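Local coordinates for protein aminotransferase, class III (Deinococcus radiodurans, PDB 3I4J) that probably acts as a pyridoxal-phosphate-dependent transaminase of the class III aminotransferase family, at residues V40-G44 / P405-I409; A192-P198 / I226-E232. The protein carries 1 engineered substitution. All coordinates share one frame; numbering follows the deposited sequence.

Contact 1. Residues V40-G44 / P405-I409; sequences VANIG and PPLSI
Pro406 sets the CB and CG methylenes of its ring against the carbonyl oxygen of Ala41, each 3.4 Å from Ala41 O. That oxygen also accepts the Gly44 amide within the type I turn of residues 41-44, so the proline methylenes sit beside the bond that closes the turn, and Pro406 CB lies 3.7 Å from Gly44 N. A second type I turn, Pro406 to Ile409, faces the first, and one backbone bond joins them: Leu407 N donates to Asn42 O over 2.8 Å. The bond is bent, 136° at the hydrogen, and its donor is tilted 26° from the carbonyl plane. Leu407 CB approaches the same oxygen to 3.3 Å; CG is turned opposite the carbonyl carbon of Leu407 (chi1 -83°), and CD2 comes to 4.3 Å from Asn42 CB. Ser408 is the side chain aimed most directly across, its OG reaching to 3.2 Å from Ile43 O. Ile43 itself turns its side chain the other way, into helices 300-315 and 318-339, the latter also receiving Leu407. Arg239 links the two segments, giving NH1 to Asn42 OD1 and NH2 to Pro405 O, so the amide of Asn42 is fixed from beyond the interface. As an example of how two irregular loops can be joined through backbone carbonyls with side chains filling in around them, this is a buried pair of facing type I beta turns, one following helix 36-39 and the other leading from strand 400-403 into helix 411-428.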
loop_
_atom_site.group_PDB
_atom_site.type_symbol
_atom_site.label_atom_id
_atom_site.label_comp_id
_atom_site.label_asym_id
_atom_site.label_seq_id
_atom_site.Cartn_x
_atom_site.Cartn_y
_atom_site.Cartn_z
ATOM N N VAL C 40 15.116 2.211 -2.862
ATOM C CA VAL C 40 13.987 1.799 -3.688
ATOM C C VAL C 40 14.321 1.722 -5.183
ATOM O O VAL C 40 14.028 0.722 -5.838
ATOM C CB VAL C 40 12.797 2.793 -3.534
ATOM C CG1 VAL C 40 11.714 2.491 -4.569
ATOM C CG2 VAL C 40 12.220 2.713 -2.135
ATOM N N ALA C 41 14.937 2.778 -5.714
ATOM C CA ALA C 41 15.253 2.853 -7.148
ATOM C C ALA C 41 16.466 2.036 -7.580
ATOM O O ALA C 41 17.460 2.580 -8.072
ATOM C CB ALA C 41 15.434 4.317 -7.557
ATOM N N ASN C 42 16.353 0.723 -7.436
ATOM C CA ASN C 42 17.436 -0.198 -7.765
ATOM C C ASN C 42 17.969 -0.206 -9.195
ATOM O O ASN C 42 19.147 -0.491 -9.403
ATOM C CB ASN C 42 17.028 -1.620 -7.377
ATOM C CG ASN C 42 16.941 -1.813 -5.871
ATOM O OD1 ASN C 42 17.037 -0.855 -5.101
ATOM N ND2 ASN C 42 16.743 -3.057 -5.447
ATOM N N ILE C 43 17.129 0.086 -10.187
ATOM C CA ILE C 43 17.625 0.065 -11.559
ATOM C C ILE C 43 17.791 1.444 -12.185
ATOM O O ILE C 43 17.996 1.573 -13.395
ATOM C CB ILE C 43 16.740 -0.829 -12.463
ATOM C CG1 ILE C 43 15.365 -0.190 -12.688
ATOM C CG2 ILE C 43 16.576 -2.192 -11.815
ATOM C CD1 ILE C 43 14.517 -0.943 -13.714
ATOM N N GLY C 44 17.727 2.476 -11.352
ATOM C CA GLY C 44 17.890 3.827 -11.854
ATOM C C GLY C 44 16.582 4.461 -12.279
ATOM O O GLY C 44 15.558 3.786 -12.385
ATOM N N PRO C 405 23.251 3.460 -3.687
ATOM C CA PRO C 405 22.824 4.014 -4.971
ATOM C C PRO C 405 22.254 2.910 -5.861
ATOM O O PRO C 405 22.310 1.727 -5.511
ATOM C CB PRO C 405 24.118 4.604 -5.528
ATOM C CG PRO C 405 25.153 3.623 -5.031
ATOM C CD PRO C 405 24.724 3.400 -3.596
ATOM N N PRO C 406 21.682 3.280 -7.016
ATOM C CA PRO C 406 21.112 2.291 -7.934
ATOM C C PRO C 406 22.151 1.255 -8.354
ATOM O O PRO C 406 23.322 1.585 -8.554
ATOM C CB PRO C 406 20.643 3.144 -9.108
ATOM C CG PRO C 406 20.246 4.427 -8.440
ATOM C CD PRO C 406 21.382 4.652 -7.466
ATOM N N LEU C 407 21.713 0.006 -8.487
ATOM C CA LEU C 407 22.590 -1.092 -8.875
ATOM C C LEU C 407 23.216 -0.871 -10.249
ATOM O O LEU C 407 24.198 -1.522 -10.610
ATOM C CB LEU C 407 21.801 -2.405 -8.861
ATOM C CG LEU C 407 21.634 -3.104 -7.506
ATOM C CD1 LEU C 407 21.371 -2.092 -6.414
ATOM C CD2 LEU C 407 20.522 -4.144 -7.588
ATOM N N SER C 408 22.635 0.056 -11.002
ATOM C CA SER C 408 23.102 0.402 -12.342
ATOM C C SER C 408 24.130 1.538 -12.353
ATOM O O SER C 408 24.565 1.981 -13.418
ATOM C CB SER C 408 21.896 0.793 -13.197
ATOM O OG SER C 408 21.067 1.692 -12.476
ATOM N N ILE C 409 24.521 2.015 -11.176
ATOM C CA ILE C 409 25.490 3.108 -11.083
ATOM C C ILE C 409 26.812 2.701 -11.736
ATOM O O ILE C 409 27.218 1.544 -11.646
ATOM C CB ILE C 409 25.731 3.501 -9.609
ATOM C CG1 ILE C 409 26.606 4.750 -9.532
ATOM C CG2 ILE C 409 26.370 2.337 -8.852
ATOM C CD1 ILE C 409 26.666 5.352 -8.142
#

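Contact 2. Residues A192-P198 / I226-E232; sequences AAFMAEP and IIFIADE
Met195 packs on Ile229 across two neighbouring parallel strands, 192-196 and 227-231, joined through helix 213-224 as a beta-alpha-beta unit in the mixed seven-stranded sheet of a fold type I aminotransferase. Met195 CG and Ile229 CG2 are 3.8 Å apart, and SD lies against the same methyl; farther back on this face Ala193 CB meets Ile229 CD1 at 4.0 Å. On the other face Phe194 and Phe228 lie side by side beneath helix 213-224. Each ring is swung opposite its own backbone N (chi1 168° and 177°), which brings Phe194 CD2 to 3.9 Å from Phe228 CD1. The edge of the Phe228 ring also meets Phe194 O. Between the faces runs the parallel ladder: Phe194 N to Ile227 O, Ile229 N to Phe194 O at a nearly straight 2.9 Å, and Ala196 N to Ile229 O. Its last rung is Asp231 N to Ala196 O, 2.8 Å, with the donor 42° out of the carbonyl plane. Beyond it lie acids, Glu197 and Asp231, whose side chains point the same way, Glu197 OE1 bonded to Ser130 and Asp231 OD1 to Val233 N; in class III relatives an aspartate at this place in the fold faces the cofactor's pyridine nitrogen, and Asp231 is probably its counterpart. If Pro198 gave way to an alanine, Asp231 O and the Glu232 carboxylate would probably lose their apolar cover. Ser235 OG and Ala245 N hold Glu232 OE1, and Leu246 N holds OE2, which also lies 3.4 Å from Pro198 CG.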
loop_
_atom_site.group_PDB
_atom_site.type_symbol
_atom_site.label_atom_id
_atom_site.label_comp_id
_atom_site.label_asym_id
_atom_site.label_seq_id
_atom_site.Cartn_x
_atom_site.Cartn_y
_atom_site.Cartn_z
ATOM N N ALA C 192 6.541 -19.573 17.168
ATOM C CA ALA C 192 6.059 -19.778 15.815
ATOM C C ALA C 192 7.115 -19.479 14.759
ATOM O O ALA C 192 7.201 -20.169 13.746
ATOM C CB ALA C 192 4.821 -18.908 15.565
ATOM N N ALA C 193 7.931 -18.456 14.986
ATOM C CA ALA C 193 8.923 -18.098 13.980
ATOM C C ALA C 193 10.055 -17.225 14.484
ATOM O O ALA C 193 10.055 -16.764 15.625
ATOM C CB ALA C 193 8.222 -17.377 12.811
ATOM N N PHE C 194 11.027 -17.027 13.601
ATOM C CA PHE C 194 12.167 -16.155 13.841
ATOM C C PHE C 194 12.270 -15.342 12.566
ATOM O O PHE C 194 12.400 -15.905 11.472
ATOM C CB PHE C 194 13.472 -16.931 14.038
ATOM C CG PHE C 194 14.700 -16.055 13.996
ATOM C CD1 PHE C 194 14.853 -15.001 14.895
ATOM C CD2 PHE C 194 15.683 -16.258 13.032
ATOM C CE1 PHE C 194 15.967 -14.156 14.833
ATOM C CE2 PHE C 194 16.799 -15.419 12.963
ATOM C CZ PHE C 194 16.939 -14.368 13.865
ATOM N N MET C 195 12.194 -14.021 12.701
ATOM C CA MET C 195 12.280 -13.137 11.551
ATOM C C MET C 195 13.474 -12.199 11.701
ATOM O O MET C 195 13.703 -11.635 12.773
ATOM C CB MET C 195 10.977 -12.322 11.407
ATOM C CG MET C 195 10.942 -11.392 10.185
ATOM S SD MET C 195 9.292 -10.650 9.864
ATOM C CE MET C 195 9.029 -9.740 11.360
ATOM N N ALA C 196 14.239 -12.042 10.624
ATOM C CA ALA C 196 15.399 -11.161 10.644
ATOM C C ALA C 196 15.781 -10.651 9.262
ATOM O O ALA C 196 15.506 -11.298 8.250
ATOM C CB ALA C 196 16.600 -11.885 11.264
ATOM N N GLU C 197 16.404 -9.473 9.229
ATOM C CA GLU C 197 16.901 -8.898 7.982
ATOM C C GLU C 197 18.278 -9.547 7.870
ATOM O O GLU C 197 19.071 -9.450 8.801
ATOM C CB GLU C 197 17.127 -7.390 8.108
ATOM C CG GLU C 197 15.910 -6.537 8.395
ATOM C CD GLU C 197 16.301 -5.099 8.700
ATOM O OE1 GLU C 197 16.698 -4.812 9.850
ATOM O OE2 GLU C 197 16.230 -4.262 7.782
ATOM N N PRO C 198 18.585 -10.207 6.743
ATOM C CA PRO C 198 19.912 -10.829 6.639
ATOM C C PRO C 198 21.009 -9.794 6.903
ATOM O O PRO C 198 21.970 -10.047 7.637
ATOM C CB PRO C 198 19.929 -11.359 5.207
ATOM C CG PRO C 198 18.485 -11.724 4.976
ATOM C CD PRO C 198 17.758 -10.517 5.566
ATOM N N ILE C 226 10.436 -24.185 13.919
ATOM C CA ILE C 226 9.879 -22.840 13.749
ATOM C C ILE C 226 10.110 -22.311 12.334
ATOM O O ILE C 226 11.022 -22.747 11.633
ATOM C CB ILE C 226 10.468 -21.834 14.777
ATOM C CG1 ILE C 226 11.970 -21.635 14.536
ATOM C CG2 ILE C 226 10.180 -22.333 16.196
ATOM C CD1 ILE C 226 12.599 -20.529 15.383
ATOM N N ILE C 227 9.260 -21.380 11.914
ATOM C CA ILE C 227 9.352 -20.790 10.584
ATOM C C ILE C 227 10.438 -19.718 10.539
ATOM O O ILE C 227 10.447 -18.804 11.362
ATOM C CB ILE C 227 8.000 -20.140 10.176
ATOM C CG1 ILE C 227 6.916 -21.218 10.041
ATOM C CG2 ILE C 227 8.155 -19.373 8.870
ATOM C CD1 ILE C 227 7.146 -22.186 8.902
ATOM N N PHE C 228 11.353 -19.838 9.583
ATOM C CA PHE C 228 12.426 -18.864 9.425
ATOM C C PHE C 228 11.988 -17.864 8.352
ATOM O O PHE C 228 11.794 -18.213 7.180
ATOM C CB PHE C 228 13.724 -19.583 9.031
ATOM C CG PHE C 228 14.893 -18.667 8.763
ATOM C CD1 PHE C 228 14.960 -17.388 9.317
ATOM C CD2 PHE C 228 15.958 -19.112 7.984
ATOM C CE1 PHE C 228 16.074 -16.573 9.096
ATOM C CE2 PHE C 228 17.072 -18.308 7.758
ATOM C CZ PHE C 228 17.131 -17.035 8.316
ATOM N N ILE C 229 11.790 -16.619 8.776
ATOM C CA ILE C 229 11.358 -15.565 7.866
ATOM C C ILE C 229 12.519 -14.621 7.596
ATOM O O ILE C 229 13.096 -14.072 8.526
ATOM C CB ILE C 229 10.199 -14.734 8.474
ATOM C CG1 ILE C 229 9.031 -15.652 8.852
ATOM C CG2 ILE C 229 9.733 -13.683 7.472
ATOM C CD1 ILE C 229 7.942 -14.964 9.675
ATOM N N ALA C 230 12.868 -14.447 6.325
ATOM C CA ALA C 230 13.942 -13.537 5.960
ATOM C C ALA C 230 13.310 -12.243 5.460
ATOM O O ALA C 230 12.594 -12.242 4.455
ATOM C CB ALA C 230 14.813 -14.138 4.869
ATOM N N ASP C 231 13.560 -11.155 6.181
ATOM C CA ASP C 231 13.029 -9.850 5.800
ATOM C C ASP C 231 14.027 -9.244 4.824
ATOM O O ASP C 231 15.046 -8.672 5.229
ATOM C CB ASP C 231 12.878 -8.952 7.033
ATOM C CG ASP C 231 12.315 -7.581 6.689
ATOM O OD1 ASP C 231 12.298 -7.229 5.497
ATOM O OD2 ASP C 231 11.905 -6.849 7.613
ATOM N N GLU C 232 13.737 -9.398 3.535
ATOM C CA GLU C 232 14.603 -8.894 2.474
ATOM C C GLU C 232 14.006 -7.661 1.805
ATOM O O GLU C 232 14.363 -7.333 0.674
ATOM C CB GLU C 232 14.826 -9.983 1.421
ATOM C CG GLU C 232 15.507 -11.237 1.962
ATOM C CD GLU C 232 16.968 -11.356 1.555
ATOM O OE1 GLU C 232 17.527 -10.390 0.990
ATOM O OE2 GLU C 232 17.564 -12.428 1.807
#

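Overall arrangement
Read from the N terminus, the chain passes helix 36-39 and enters the loop segment 40-44, then needs 360 more residues before 405-409 returns to close contact 1. Within that long excursion lies contact 2, a far shorter loop: strand 191-196 leads through helix 213-224 to strand 227-231, 27 residues separating its segments. The two loops are thus nested and do not cross. Contact 2 builds the interior of the large mixed sheet, whereas contact 1 ties an early loop to the chain just ahead of the final helix 411-428. Their centres, about 26 Å apart, fall on opposite sides of the chain's centre, and the contacts do not touch.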